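Local structure of F420-reducing hydrogenase, subunit beta (Methanothermobacter marburgensis, 4OMF) at residues E39-G44 against D227-Q232; M60-M63 against E67-A70; M83-A88 against L97-I102; C104-I109 against K127-I132; W216-T221 against G252-L257. The protein serves as the FAD- and iron-sulfur-binding beta subunit of a hydrogenase that reduces coenzyme F420 with hydrogen, and probably holds the F420-reducing site. All coordinates share one frame; numbering follows the deposited sequence.

Contact 1. Residues E39-G44 against D227-Q232; sequences EGIIEG and DSIFKQ
I41 rests on I229 and Q232 just beyond the C-terminal end of helix 28-39, where G40, with its positive phi of 77°, forms the Schellman motif that turns the chain out of the helix. From CB, which points at helix 224-235, the I41 side chain forks. The CG2 branch lies anti to the backbone N and meets I229 CD1 at 3.7 Å; the isoleucines lie alongside, running opposite ways. The other branch runs through CG1 beside the backbone N (chi1 -68°) and extends to CD1, which comes within 4.1 Å of Q232 NE2. Q232 approaches from the opposite direction with its chain extended beyond CG, and its NE2 is hydrogen-bonded to Y35 OH. I229 thus packs both on I41, in the loop after helix 28-39, and on L32, within that helix. A water joins the segments: it accepts weakly from Q232 NE2 at 2.7 Å and donates to E39 OE1 at 3.2 Å.

Contact 2. Residues M60-M63 against E67-A70; sequences MVAM and ELKA
The E67 side chain leaves its helix with CG beside the backbone N (chi1 -75°) and then runs extended through CD, which carries the carboxylate across to the end of strand 56-62. There OE1 receives the N-H of M63 at an N-to-O distance of 2.6 Å, a short bond that is almost straight (176°) and meets OE1 nearly in line with its C-O bond. OE1 has a second hydrogen-bond partner in the residues next to the segments. Nearer the helix backbone the packing is apolar: A62 CB touches E67 CB at 3.6 Å and L68 CD2 at 3.7 Å, while L68 itself leans on V47 and on helix 28-39. A water sits 2.7 Å from V61 O and 3.1 Å from E67 OE2. S64 OG is hydrogen-bonded to E67 N, so the turn from strand into helix is tied at both ends of this glutamate. Replacing E67 by a leucine would probably leave M63 N without its acceptor and let the turn after the strand shift. Because E67 lies in the first turn of helix 65-70, the amide and the helix N-terminus would together tend to stabilise its negative charge.

Contact 3. Residues M83-A88 against L97-I102; sequences MMLKKA and LGTVAI
A88 and L97 face each other with CA atoms 7.7 Å apart, the nearest backbone approach between the weakly bonded helix around 85-88 and strand 97-101; in the helix, A88 N bonds to M84 O. L97 supplies both of its methyls. With CG anti to the backbone N (chi1 -174°), the leucine rises from the strand and forks against the helix, CD1 meeting A88 CB at 3.9 Å and CD2 meeting L85 CD2 at 3.6 Å. The two leucines cross obliquely, and L97 CD2 also lies 3.9 Å from the carbonyl oxygen L85 O. The short helix thus packs on the central mixed sheet, over a strand that runs between strands 44-51 and 126-132 and opens a beta-alpha-beta unit. One step further along the same strand face, L85 CD2 reaches T99 CB at 4.0 Å, the two side chains meeting at about a right angle. T99 OG1 turns its polarity to the sheet instead, bonding to V46 O, while I109 of helix 103-114 touches both L85 and T99. V100, which alternates with these residues, touches the FAD.

Contact 4. Residues C104-I109 against K127-I132; sequences CQTMGI and KLLVGI. With SF4 (iron/sulfur cluster), chain N; FAD (flavin-adenine dinucleotide), chain R.
T106 and G131 mark the nearest backbone approach, CA to CA 6.9 Å, where helix 103-114 lies over strand 126-132. L129 points from the strand to the helix, its CG anti to the backbone N (chi1 -161°). CD1 meets I109 CG2 at 3.8 Å, tip to tip, and also lies by T106 CG2. CD2 is 3.7 Å from T106 OG1, whose hydrogen bond goes to I102 O; T106 has two conformers, so this half of the packing is less certain. With only an alanine at L129, a gap would probably open beneath I109 and T106 and leave the helix less firmly seated on the strand. The cofactors are met at the N-terminal end of 104-109 and the C-terminal end of 127-132. C104, in the first turn of the helix, binds iron FE1 of the iron-sulfur cluster through SG at 2.4 Å. I132, at the end of the strand, lays CD1 3.8 Å from FAD O3' and CG2 3.9 Å from FAD C5'. The helix is the crossover between the neighbouring parallel strands 97-101 and 126-132, a beta-alpha-beta unit with cluster and flavin both met near the C-terminal ends of its strands.

Contact 5. Residues W216-T221 against G252-L257; sequences WSTVIT and GLLEKL
L254 pushes its CD2 methyl against one face of strand 217-221, overlapping T218 CG2 at 3.9 Å. The methyls meet end-on: L254 has CG anti to its backbone N (chi1 -170°), and T218 offers the methyl because OG1 is turned beside the backbone N (chi1 -56°). That hydroxyl is hydrogen-bonded to V210 O and to S212 OG, which leaves the apolar branch to meet the helix. Two residues on, I220 CD1 comes within 4.2 Å of the same L254 CD2, so a single leucine methyl spans both residues that point to the helix. The contact is slight, with 82 Å² buried in all and the nearest CA atoms, of T218 and L254, 8.9 Å apart; Y198 also touches L254, and I9 of the adjacent strand 8-14 lies against T218 and I220. S217 and V219, alternating with these residues, touch I28 of helix 28-39. Helices thus lie on both faces of the strand, as in a layered alpha/beta fold, with helix 251-275 touching one face here through L254.

In the fold
Contacts 2, 3, 4 and 5 follow one another along the chain, and all reach the central mixed sheet; contact 1 joins residues far apart in sequence, its segments flanking contacts 2 to 4 and alternating with those of contact 5. Contacts 3 and 4 are neighbours, centres about 9 Å apart, on the adjacent parallel strands 97-101 and 126-132, with L85 CD1 packing on I109 CG1 at 3.6 Å. Centre to centre, contact 2 lies about 11 Å from contact 3, near the sheet's edge, and about 26 Å from contact 5, across the chain's centre. Contact 1 touches the other four; its link to contact 5 includes the probable hydrogen bond between D227 OD1 and T221 OG1. Contact 4, nearest the chain's centre, reaches both FAD and cluster.

Contact 1. Residues E39-G44 against D227-Q232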
# COMPACT_ATOMS: atom_id res chain seq x y z
N GLU C 39 11.71 -29.27 -32.80
CA GLU C 39 10.64 -30.18 -33.23
C GLU C 39 9.25 -29.53 -33.21
O GLU C 39 8.28 -30.13 -33.68
CB GLU C 39 10.63 -31.43 -32.36
CG GLU C 39 11.79 -32.35 -32.64
CD GLU C 39 11.73 -32.95 -34.03
OE1 GLU C 39 10.65 -33.47 -34.40
OE2 GLU C 39 12.76 -32.90 -34.74
N GLY C 40 9.15 -28.32 -32.67
CA GLY C 40 7.85 -27.69 -32.50
C GLY C 40 7.02 -28.21 -31.34
O GLY C 40 5.83 -27.94 -31.24
N ILE C 41 7.64 -28.98 -30.45
CA ILE C 41 6.96 -29.41 -29.23
C ILE C 41 6.74 -28.20 -28.32
O ILE C 41 5.71 -28.09 -27.65
CB ILE C 41 7.76 -30.51 -28.51
CG1 ILE C 41 7.75 -31.78 -29.36
CG2 ILE C 41 7.16 -30.80 -27.15
CD1 ILE C 41 8.81 -32.77 -28.94
N ILE C 42 7.70 -27.28 -28.34
CA ILE C 42 7.52 -25.99 -27.70
C ILE C 42 7.86 -24.89 -28.69
O ILE C 42 8.53 -25.15 -29.71
CB ILE C 42 8.40 -25.82 -26.43
CG1 ILE C 42 9.90 -25.89 -26.76
CG2 ILE C 42 7.98 -26.85 -25.36
CD1 ILE C 42 10.81 -25.82 -25.51
N GLU C 43 7.40 -23.68 -28.40
CA GLU C 43 7.65 -22.51 -29.26
C GLU C 43 8.60 -21.53 -28.58
O GLU C 43 9.07 -20.55 -29.20
CB GLU C 43 6.33 -21.82 -29.62
CG GLU C 43 5.39 -22.72 -30.41
CD GLU C 43 3.96 -22.21 -30.50
OE1 GLU C 43 3.54 -21.39 -29.65
OE2 GLU C 43 3.25 -22.63 -31.43
N GLY C 44 8.88 -21.79 -27.31
CA GLY C 44 9.79 -20.96 -26.54
C GLY C 44 9.96 -21.59 -25.18
O GLY C 44 9.22 -22.53 -24.81
N ASP C 227 8.96 -38.49 -20.22
CA ASP C 227 9.59 -39.70 -20.70
C ASP C 227 9.59 -39.72 -22.23
O ASP C 227 10.60 -40.06 -22.84
CB ASP C 227 8.87 -40.92 -20.12
CG ASP C 227 9.59 -42.22 -20.41
OD1 ASP C 227 10.69 -42.46 -19.85
OD2 ASP C 227 9.05 -43.02 -21.19
N SER C 228 8.48 -39.35 -22.84
CA SER C 228 8.36 -39.50 -24.28
C SER C 228 9.24 -38.49 -25.00
O SER C 228 9.88 -38.83 -25.98
CB SER C 228 6.90 -39.37 -24.72
OG SER C 228 6.65 -38.10 -25.26
N ILE C 229 9.29 -37.26 -24.50
CA ILE C 229 10.12 -36.24 -25.15
C ILE C 229 11.61 -36.55 -24.99
O ILE C 229 12.38 -36.42 -25.94
CB ILE C 229 9.83 -34.82 -24.58
CG1 ILE C 229 8.38 -34.40 -24.90
CG2 ILE C 229 10.80 -33.80 -25.16
CD1 ILE C 229 7.96 -33.06 -24.32
N PHE C 230 12.03 -36.98 -23.80
CA PHE C 230 13.43 -37.32 -23.60
C PHE C 230 13.81 -38.57 -24.42
O PHE C 230 14.87 -38.60 -25.05
CB PHE C 230 13.74 -37.52 -22.11
CG PHE C 230 15.19 -37.86 -21.85
CD1 PHE C 230 16.18 -36.90 -21.99
CD2 PHE C 230 15.56 -39.15 -21.49
CE1 PHE C 230 17.52 -37.20 -21.76
CE2 PHE C 230 16.90 -39.46 -21.26
CZ PHE C 230 17.88 -38.48 -21.40
N LYS C 231 12.96 -39.60 -24.44
CA LYS C 231 13.24 -40.78 -25.24
C LYS C 231 13.37 -40.43 -26.73
O LYS C 231 14.25 -40.96 -27.42
CB LYS C 231 12.15 -41.86 -25.06
CG LYS C 231 12.13 -42.57 -23.70
CD LYS C 231 13.44 -43.28 -23.39
CE LYS C 231 13.25 -44.38 -22.33
NZ LYS C 231 12.81 -43.86 -20.99
N GLN C 232 12.49 -39.56 -27.21
CA GLN C 232 12.56 -39.04 -28.59
C GLN C 232 13.91 -38.43 -28.92
O GLN C 232 14.45 -38.67 -30.00
CB GLN C 232 11.48 -37.98 -28.84
CG GLN C 232 10.19 -38.46 -29.43
CD GLN C 232 9.23 -37.31 -29.70
OE1 GLN C 232 8.20 -37.20 -29.05
NE2 GLN C 232 9.59 -36.43 -30.64
O HOH W 1 8.51 -34.90 -32.56

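Contact 2. Residues M60-M63 against E67-A70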
# COMPACT_ATOMS: atom_id res chain seq x y z
N MET C 60 14.11 -15.02 -18.64
CA MET C 60 13.86 -14.48 -19.97
C MET C 60 13.21 -15.56 -20.84
O MET C 60 13.34 -16.76 -20.55
CB MET C 60 15.17 -13.98 -20.60
CG MET C 60 16.19 -15.08 -20.88
SD MET C 60 15.97 -15.88 -22.49
CE MET C 60 16.09 -14.48 -23.60
N VAL C 61 12.51 -15.13 -21.88
CA VAL C 61 11.82 -16.08 -22.76
C VAL C 61 12.69 -16.36 -23.97
O VAL C 61 12.91 -15.47 -24.78
CB VAL C 61 10.44 -15.54 -23.23
CG1 VAL C 61 9.73 -16.53 -24.15
CG2 VAL C 61 9.56 -15.17 -22.03
N ALA C 62 13.23 -17.57 -24.08
CA ALA C 62 14.11 -17.90 -25.19
C ALA C 62 13.29 -18.48 -26.31
O ALA C 62 12.48 -19.37 -26.07
CB ALA C 62 15.22 -18.90 -24.75
N MET C 63 13.51 -18.02 -27.54
CA MET C 63 12.74 -18.51 -28.68
C MET C 63 13.66 -18.99 -29.81
O MET C 63 13.22 -19.21 -30.94
CB MET C 63 11.78 -17.43 -29.17
CG MET C 63 10.69 -17.19 -28.16
SD MET C 63 9.36 -16.08 -28.64
CE MET C 63 8.60 -16.89 -30.07
N GLU C 67 19.55 -18.50 -27.90
CA GLU C 67 19.14 -17.93 -26.63
C GLU C 67 19.15 -18.97 -25.51
O GLU C 67 19.46 -18.66 -24.35
CB GLU C 67 17.76 -17.28 -26.74
CG GLU C 67 17.77 -15.96 -27.47
CD GLU C 67 16.36 -15.43 -27.75
OE1 GLU C 67 15.44 -16.26 -27.94
OE2 GLU C 67 16.19 -14.20 -27.80
N LEU C 68 18.79 -20.21 -25.87
CA LEU C 68 18.86 -21.31 -24.90
C LEU C 68 20.30 -21.53 -24.48
O LEU C 68 20.61 -21.71 -23.30
CB LEU C 68 18.28 -22.59 -25.49
CG LEU C 68 16.77 -22.58 -25.69
CD1 LEU C 68 16.29 -23.83 -26.47
CD2 LEU C 68 16.07 -22.47 -24.35
N LYS C 69 21.18 -21.56 -25.47
CA LYS C 69 22.60 -21.77 -25.21
C LYS C 69 23.18 -20.64 -24.36
O LYS C 69 24.02 -20.87 -23.49
CB LYS C 69 23.37 -21.87 -26.53
CG LYS C 69 23.18 -23.19 -27.23
CD LYS C 69 23.97 -23.25 -28.51
CE LYS C 69 23.57 -24.45 -29.35
NZ LYS C 69 24.16 -24.36 -30.72
N ALA C 70 22.72 -19.41 -24.59
CA ALA C 70 23.22 -18.27 -23.80
C ALA C 70 22.83 -18.36 -22.32
O ALA C 70 23.43 -17.67 -21.46
CB ALA C 70 22.73 -16.95 -24.39
O HOH W 2 13.13 -14.24 -27.21

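Contact 3. Residues M83-A88 against L97-I102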
# COMPACT_ATOMS: atom_id res chain seq x y z
N MET C 83 8.10 -16.14 -12.78
CA MET C 83 7.55 -14.80 -13.04
C MET C 83 7.30 -14.50 -14.53
O MET C 83 6.50 -13.62 -14.86
CB MET C 83 8.47 -13.72 -12.46
CG MET C 83 9.72 -13.44 -13.28
SD MET C 83 10.89 -12.31 -12.42
CE MET C 83 9.79 -10.89 -12.32
N MET C 84 8.00 -15.18 -15.44
CA MET C 84 7.88 -14.84 -16.86
C MET C 84 6.93 -15.75 -17.65
O MET C 84 6.71 -15.52 -18.83
CB MET C 84 9.26 -14.88 -17.54
CG MET C 84 10.24 -13.86 -16.99
SD MET C 84 9.71 -12.19 -17.40
CE MET C 84 9.62 -12.35 -19.19
N LEU C 85 6.38 -16.78 -17.01
CA LEU C 85 5.51 -17.73 -17.70
C LEU C 85 4.28 -17.06 -18.30
O LEU C 85 3.87 -17.42 -19.40
CB LEU C 85 5.07 -18.85 -16.75
CG LEU C 85 6.19 -19.78 -16.27
CD1 LEU C 85 5.58 -20.83 -15.34
CD2 LEU C 85 6.93 -20.47 -17.41
N LYS C 86 3.67 -16.10 -17.62
CA LYS C 86 2.47 -15.52 -18.24
C LYS C 86 2.82 -14.55 -19.37
O LYS C 86 2.15 -14.58 -20.39
CB LYS C 86 1.54 -14.82 -17.24
CG LYS C 86 0.15 -14.50 -17.93
CD LYS C 86 -0.66 -13.47 -17.20
CE LYS C 86 -1.13 -14.02 -15.87
NZ LYS C 86 -1.58 -12.92 -14.97
N LYS C 87 3.85 -13.72 -19.21
CA LYS C 87 4.30 -12.88 -20.32
C LYS C 87 4.54 -13.75 -21.58
O LYS C 87 4.25 -13.35 -22.72
CB LYS C 87 5.57 -12.11 -19.95
CG LYS C 87 6.02 -11.12 -21.01
CD LYS C 87 5.27 -9.79 -20.89
CE LYS C 87 5.54 -8.84 -22.07
NZ LYS C 87 6.98 -8.70 -22.40
N ALA C 88 5.09 -14.93 -21.35
CA ALA C 88 5.45 -15.81 -22.46
C ALA C 88 4.23 -16.21 -23.28
O ALA C 88 4.33 -16.33 -24.50
CB ALA C 88 6.19 -17.05 -21.93
N LEU C 97 4.67 -24.09 -24.27
CA LEU C 97 5.74 -23.48 -23.50
C LEU C 97 6.60 -24.51 -22.78
O LEU C 97 6.09 -25.49 -22.22
CB LEU C 97 5.13 -22.51 -22.47
CG LEU C 97 6.11 -21.67 -21.64
CD1 LEU C 97 6.99 -20.84 -22.56
CD2 LEU C 97 5.34 -20.77 -20.67
N GLY C 98 7.91 -24.27 -22.75
CA GLY C 98 8.82 -25.04 -21.93
C GLY C 98 9.39 -24.18 -20.81
O GLY C 98 9.34 -22.95 -20.87
N THR C 99 9.93 -24.82 -19.77
CA THR C 99 10.68 -24.03 -18.79
C THR C 99 11.61 -24.93 -18.01
O THR C 99 11.47 -26.16 -18.02
CB THR C 99 9.74 -23.28 -17.80
OG1 THR C 99 10.53 -22.35 -17.03
CG2 THR C 99 9.03 -24.26 -16.87
N VAL C 100 12.58 -24.32 -17.35
CA VAL C 100 13.43 -25.03 -16.42
C VAL C 100 13.15 -24.45 -15.04
O VAL C 100 12.92 -23.24 -14.91
CB VAL C 100 14.93 -24.91 -16.79
CG1 VAL C 100 15.32 -23.45 -16.94
CG2 VAL C 100 15.82 -25.65 -15.76
N ALA C 101 13.13 -25.32 -14.03
CA ALA C 101 12.73 -24.92 -12.68
C ALA C 101 13.41 -25.77 -11.61
O ALA C 101 13.51 -26.96 -11.76
CB ALA C 101 11.20 -25.02 -12.54
N ILE C 102 13.88 -25.13 -10.54
CA ILE C 102 14.28 -25.85 -9.33
C ILE C 102 13.00 -26.34 -8.62
O ILE C 102 11.90 -25.96 -9.01
CB ILE C 102 15.16 -24.95 -8.44
CG1 ILE C 102 14.46 -23.62 -8.12
CG2 ILE C 102 16.52 -24.70 -9.12
CD1 ILE C 102 15.24 -22.73 -7.12

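Contact 4. Residues C104-I109 against K127-I132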
# COMPACT_ATOMS: atom_id res chain seq x y z
N CYS C 104 11.21 -25.79 -5.84
CA CYS C 104 10.18 -24.89 -5.30
C CYS C 104 9.47 -24.14 -6.43
O CYS C 104 8.28 -23.85 -6.32
CB CYS C 104 10.78 -23.90 -4.30
SG CYS C 104 12.14 -22.92 -4.96
N GLN C 105 10.18 -23.82 -7.50
CA GLN C 105 9.53 -23.20 -8.65
C GLN C 105 8.59 -24.18 -9.32
O GLN C 105 7.49 -23.80 -9.74
CB GLN C 105 10.55 -22.67 -9.65
CG GLN C 105 11.26 -21.41 -9.14
CD GLN C 105 12.47 -21.05 -9.97
OE1 GLN C 105 12.77 -21.71 -10.98
NE2 GLN C 105 13.20 -20.04 -9.53
N THR C 106 9.00 -25.44 -9.42
CA THR C 106 8.14 -26.47 -9.97
C THR C 106 6.84 -26.53 -9.16
O THR C 106 5.77 -26.74 -9.70
CB THR C 106 8.87 -27.83 -9.99
OG1 THR C 106 10.05 -27.71 -10.79
CG2 THR C 106 8.01 -28.93 -10.56
N MET C 107 6.94 -26.34 -7.84
CA MET C 107 5.75 -26.39 -7.00
C MET C 107 4.76 -25.25 -7.27
O MET C 107 3.55 -25.46 -7.34
CB MET C 107 6.15 -26.37 -5.52
CG MET C 107 6.92 -27.62 -5.16
SD MET C 107 7.54 -27.54 -3.45
CE MET C 107 9.01 -28.52 -3.60
N GLY C 108 5.26 -24.03 -7.40
CA GLY C 108 4.41 -22.92 -7.75
C GLY C 108 3.72 -23.15 -9.08
O GLY C 108 2.54 -22.84 -9.23
N ILE C 109 4.45 -23.69 -10.06
CA ILE C 109 3.87 -23.97 -11.38
C ILE C 109 2.77 -25.05 -11.31
O ILE C 109 1.71 -24.89 -11.89
CB ILE C 109 4.97 -24.42 -12.40
CG1 ILE C 109 5.96 -23.26 -12.64
CG2 ILE C 109 4.36 -24.96 -13.71
CD1 ILE C 109 7.22 -23.69 -13.36
N LYS C 127 4.08 -27.38 -21.82
CA LYS C 127 4.21 -28.69 -22.47
C LYS C 127 5.43 -29.48 -21.98
O LYS C 127 5.49 -30.70 -22.12
CB LYS C 127 4.28 -28.55 -23.99
CG LYS C 127 3.07 -27.82 -24.60
CD LYS C 127 1.75 -28.53 -24.31
CE LYS C 127 0.55 -27.73 -24.85
NZ LYS C 127 -0.73 -28.40 -24.49
N LEU C 128 6.41 -28.78 -21.43
CA LEU C 128 7.61 -29.45 -20.93
C LEU C 128 8.18 -28.69 -19.75
O LEU C 128 8.63 -27.55 -19.89
CB LEU C 128 8.66 -29.57 -22.01
CG LEU C 128 10.03 -30.13 -21.63
CD1 LEU C 128 9.91 -31.57 -21.16
CD2 LEU C 128 10.94 -30.02 -22.81
N LEU C 129 8.15 -29.32 -18.59
CA LEU C 129 8.70 -28.71 -17.39
C LEU C 129 9.93 -29.51 -16.99
O LEU C 129 9.80 -30.61 -16.47
CB LEU C 129 7.66 -28.67 -16.27
CG LEU C 129 7.80 -27.73 -15.07
CD1 LEU C 129 6.66 -27.96 -14.07
CD2 LEU C 129 9.13 -27.88 -14.36
N VAL C 130 11.12 -28.95 -17.22
CA VAL C 130 12.35 -29.66 -16.84
C VAL C 130 12.76 -29.22 -15.44
O VAL C 130 12.99 -28.05 -15.21
CB VAL C 130 13.52 -29.40 -17.84
CG1 VAL C 130 14.72 -30.29 -17.47
CG2 VAL C 130 13.09 -29.70 -19.29
N GLY C 131 12.88 -30.16 -14.52
CA GLY C 131 13.26 -29.81 -13.16
C GLY C 131 14.75 -30.02 -12.98
O GLY C 131 15.31 -30.93 -13.57
N ILE C 132 15.40 -29.17 -12.18
CA ILE C 132 16.80 -29.43 -11.85
C ILE C 132 16.93 -29.60 -10.34
O ILE C 132 16.16 -29.00 -9.59
CB ILE C 132 17.74 -28.33 -12.37
CG1 ILE C 132 17.27 -26.93 -11.96
CG2 ILE C 132 17.85 -28.41 -13.91
CD1 ILE C 132 18.22 -25.81 -12.44
FE1 SF4 N . 13.87 -23.83 -3.59
FE2 SF4 N . 14.06 -25.96 -2.02
FE3 SF4 N . 15.51 -23.79 -1.44
FE4 SF4 N . 16.17 -25.22 -3.62
S1 SF4 N . 16.28 -25.96 -1.42
S2 SF4 N . 15.94 -22.92 -3.52
S3 SF4 N . 14.16 -26.01 -4.29
S4 SF4 N . 13.22 -23.93 -1.37
PA FAD R . 22.59 -26.59 -18.89
O1A FAD R . 23.87 -26.07 -18.28
O2A FAD R . 22.48 -27.02 -20.32
O5B FAD R . 21.47 -25.48 -18.65
C5B FAD R . 21.29 -25.07 -17.29
C4B FAD R . 19.88 -24.49 -17.17
O4B FAD R . 19.63 -24.12 -15.81
C3B FAD R . 19.74 -23.24 -18.03
O3B FAD R . 18.56 -23.28 -18.84
C2B FAD R . 19.61 -22.13 -16.99
O2B FAD R . 18.74 -21.09 -17.47
C1B FAD R . 19.05 -22.83 -15.78
N9A FAD R . 19.45 -22.13 -14.55
C8A FAD R . 20.71 -21.81 -14.20
N7A FAD R . 20.73 -21.17 -13.01
C5A FAD R . 19.44 -21.10 -12.58
C6A FAD R . 18.74 -20.54 -11.40
N6A FAD R . 19.43 -19.90 -10.42
N1A FAD R . 17.41 -20.68 -11.35
C2A FAD R . 16.70 -21.28 -12.33
N3A FAD R . 17.26 -21.80 -13.45
C4A FAD R . 18.61 -21.74 -13.61
N1 FAD R . 22.41 -30.18 -9.10
C2 FAD R . 22.50 -31.29 -8.25
O2 FAD R . 22.87 -32.38 -8.73
N3 FAD R . 22.22 -31.13 -6.90
C4 FAD R . 21.82 -29.91 -6.40
O4 FAD R . 21.54 -29.82 -5.18
C4X FAD R . 22.35 -28.74 -7.05
N5 FAD R . 22.00 -27.44 -6.42
C5X FAD R . 21.38 -26.51 -7.37
C6 FAD R . 20.97 -25.29 -6.81
C7 FAD R . 20.58 -24.23 -7.65
C7M FAD R . 20.12 -22.91 -7.05
C8 FAD R . 20.62 -24.42 -9.02
C8M FAD R . 20.22 -23.36 -10.03
C9 FAD R . 21.05 -25.64 -9.60
C9A FAD R . 21.52 -26.67 -8.77
N10 FAD R . 21.86 -27.93 -9.33
C10 FAD R . 22.40 -28.93 -8.54
C1' FAD R . 21.61 -28.29 -10.74
C2' FAD R . 22.79 -28.08 -11.65
O2' FAD R . 23.75 -27.26 -11.17
C3' FAD R . 22.43 -27.93 -12.94
O3' FAD R . 21.84 -26.74 -13.21
C4' FAD R . 21.76 -29.12 -13.61
O4' FAD R . 22.54 -30.33 -13.46
C5' FAD R . 21.50 -28.84 -15.10
O5' FAD R . 22.71 -28.94 -15.83
P FAD R . 22.71 -29.13 -17.42
O1P FAD R . 21.76 -30.27 -17.72
O2P FAD R . 24.12 -29.23 -17.91
O3P FAD R . 21.99 -27.76 -17.93

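Contact 5. Residues W216-T221 against G252-L257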
# COMPACT_ATOMS: atom_id res chain seq x y z
N TRP C 216 28.47 -35.46 -17.09
CA TRP C 216 27.29 -36.29 -17.29
C TRP C 216 26.23 -35.90 -16.29
O TRP C 216 26.52 -35.22 -15.28
CB TRP C 216 27.62 -37.77 -17.13
CG TRP C 216 28.47 -38.32 -18.23
CD1 TRP C 216 29.81 -38.13 -18.41
CD2 TRP C 216 28.03 -39.18 -19.29
NE1 TRP C 216 30.23 -38.81 -19.52
CE2 TRP C 216 29.16 -39.46 -20.08
CE3 TRP C 216 26.79 -39.73 -19.65
CZ2 TRP C 216 29.09 -40.28 -21.22
CZ3 TRP C 216 26.73 -40.54 -20.78
CH2 TRP C 216 27.87 -40.80 -21.55
N SER C 217 24.99 -36.31 -16.56
CA SER C 217 23.85 -35.96 -15.70
C SER C 217 23.01 -37.18 -15.36
O SER C 217 22.86 -38.08 -16.18
CB SER C 217 22.94 -34.95 -16.38
OG SER C 217 23.56 -33.70 -16.55
N THR C 218 22.42 -37.17 -14.17
CA THR C 218 21.45 -38.18 -13.77
C THR C 218 20.06 -37.68 -14.14
O THR C 218 19.61 -36.63 -13.65
CB THR C 218 21.55 -38.48 -12.27
OG1 THR C 218 22.89 -38.87 -11.95
CG2 THR C 218 20.58 -39.58 -11.88
N VAL C 219 19.39 -38.42 -15.03
CA VAL C 219 18.14 -37.98 -15.64
C VAL C 219 16.98 -38.88 -15.24
O VAL C 219 16.97 -40.07 -15.55
CB VAL C 219 18.24 -37.98 -17.19
CG1 VAL C 219 16.94 -37.50 -17.82
CG2 VAL C 219 19.41 -37.13 -17.65
N ILE C 220 16.01 -38.29 -14.57
CA ILE C 220 14.85 -39.02 -14.06
C ILE C 220 13.63 -38.63 -14.88
O ILE C 220 13.20 -37.48 -14.81
CB ILE C 220 14.60 -38.68 -12.59
CG1 ILE C 220 15.80 -39.10 -11.72
CG2 ILE C 220 13.33 -39.36 -12.09
CD1 ILE C 220 15.74 -38.50 -10.32
N THR C 221 13.08 -39.55 -15.69
CA THR C 221 11.85 -39.23 -16.41
C THR C 221 10.66 -39.60 -15.54
O THR C 221 10.70 -40.60 -14.83
CB THR C 221 11.75 -39.95 -17.79
OG1 THR C 221 11.93 -41.34 -17.62
CG2 THR C 221 12.82 -39.43 -18.74
N GLY C 252 22.98 -44.58 -5.26
CA GLY C 252 23.13 -44.60 -3.82
C GLY C 252 23.40 -43.22 -3.25
O GLY C 252 22.88 -42.84 -2.19
N LEU C 253 24.22 -42.44 -3.95
CA LEU C 253 24.57 -41.11 -3.45
C LEU C 253 23.38 -40.18 -3.60
O LEU C 253 23.11 -39.38 -2.72
CB LEU C 253 25.79 -40.55 -4.20
CG LEU C 253 26.19 -39.11 -3.88
CD1 LEU C 253 26.50 -38.93 -2.38
CD2 LEU C 253 27.36 -38.64 -4.75
N LEU C 254 22.66 -40.30 -4.71
CA LEU C 254 21.47 -39.50 -4.94
C LEU C 254 20.44 -39.77 -3.85
O LEU C 254 19.89 -38.85 -3.26
CB LEU C 254 20.88 -39.78 -6.34
CG LEU C 254 19.77 -38.85 -6.82
CD1 LEU C 254 20.21 -37.39 -6.79
CD2 LEU C 254 19.32 -39.22 -8.22
N GLU C 255 20.19 -41.04 -3.57
CA GLU C 255 19.22 -41.40 -2.55
C GLU C 255 19.67 -40.93 -1.16
O GLU C 255 18.85 -40.54 -0.34
CB GLU C 255 18.97 -42.91 -2.55
CG GLU C 255 18.32 -43.39 -3.84
CD GLU C 255 18.33 -44.91 -3.98
OE1 GLU C 255 19.22 -45.58 -3.41
OE2 GLU C 255 17.44 -45.44 -4.68
N LYS C 256 20.98 -40.95 -0.92
CA LYS C 256 21.47 -40.51 0.39
C LYS C 256 21.15 -39.03 0.59
O LYS C 256 20.58 -38.65 1.60
CB LYS C 256 22.97 -40.73 0.52
CG LYS C 256 23.48 -40.49 1.95
CD LYS C 256 24.87 -39.88 1.97
CE LYS C 256 25.88 -40.75 1.24
NZ LYS C 256 27.18 -40.04 1.06
N LEU C 257 21.53 -38.22 -0.39
CA LEU C 257 21.31 -36.77 -0.29
C LEU C 257 19.82 -36.41 -0.22
O LEU C 257 19.44 -35.54 0.57
CB LEU C 257 22.00 -36.06 -1.46
CG LEU C 257 23.53 -36.24 -1.47
CD1 LEU C 257 24.18 -35.49 -2.61
CD2 LEU C 257 24.13 -35.78 -0.15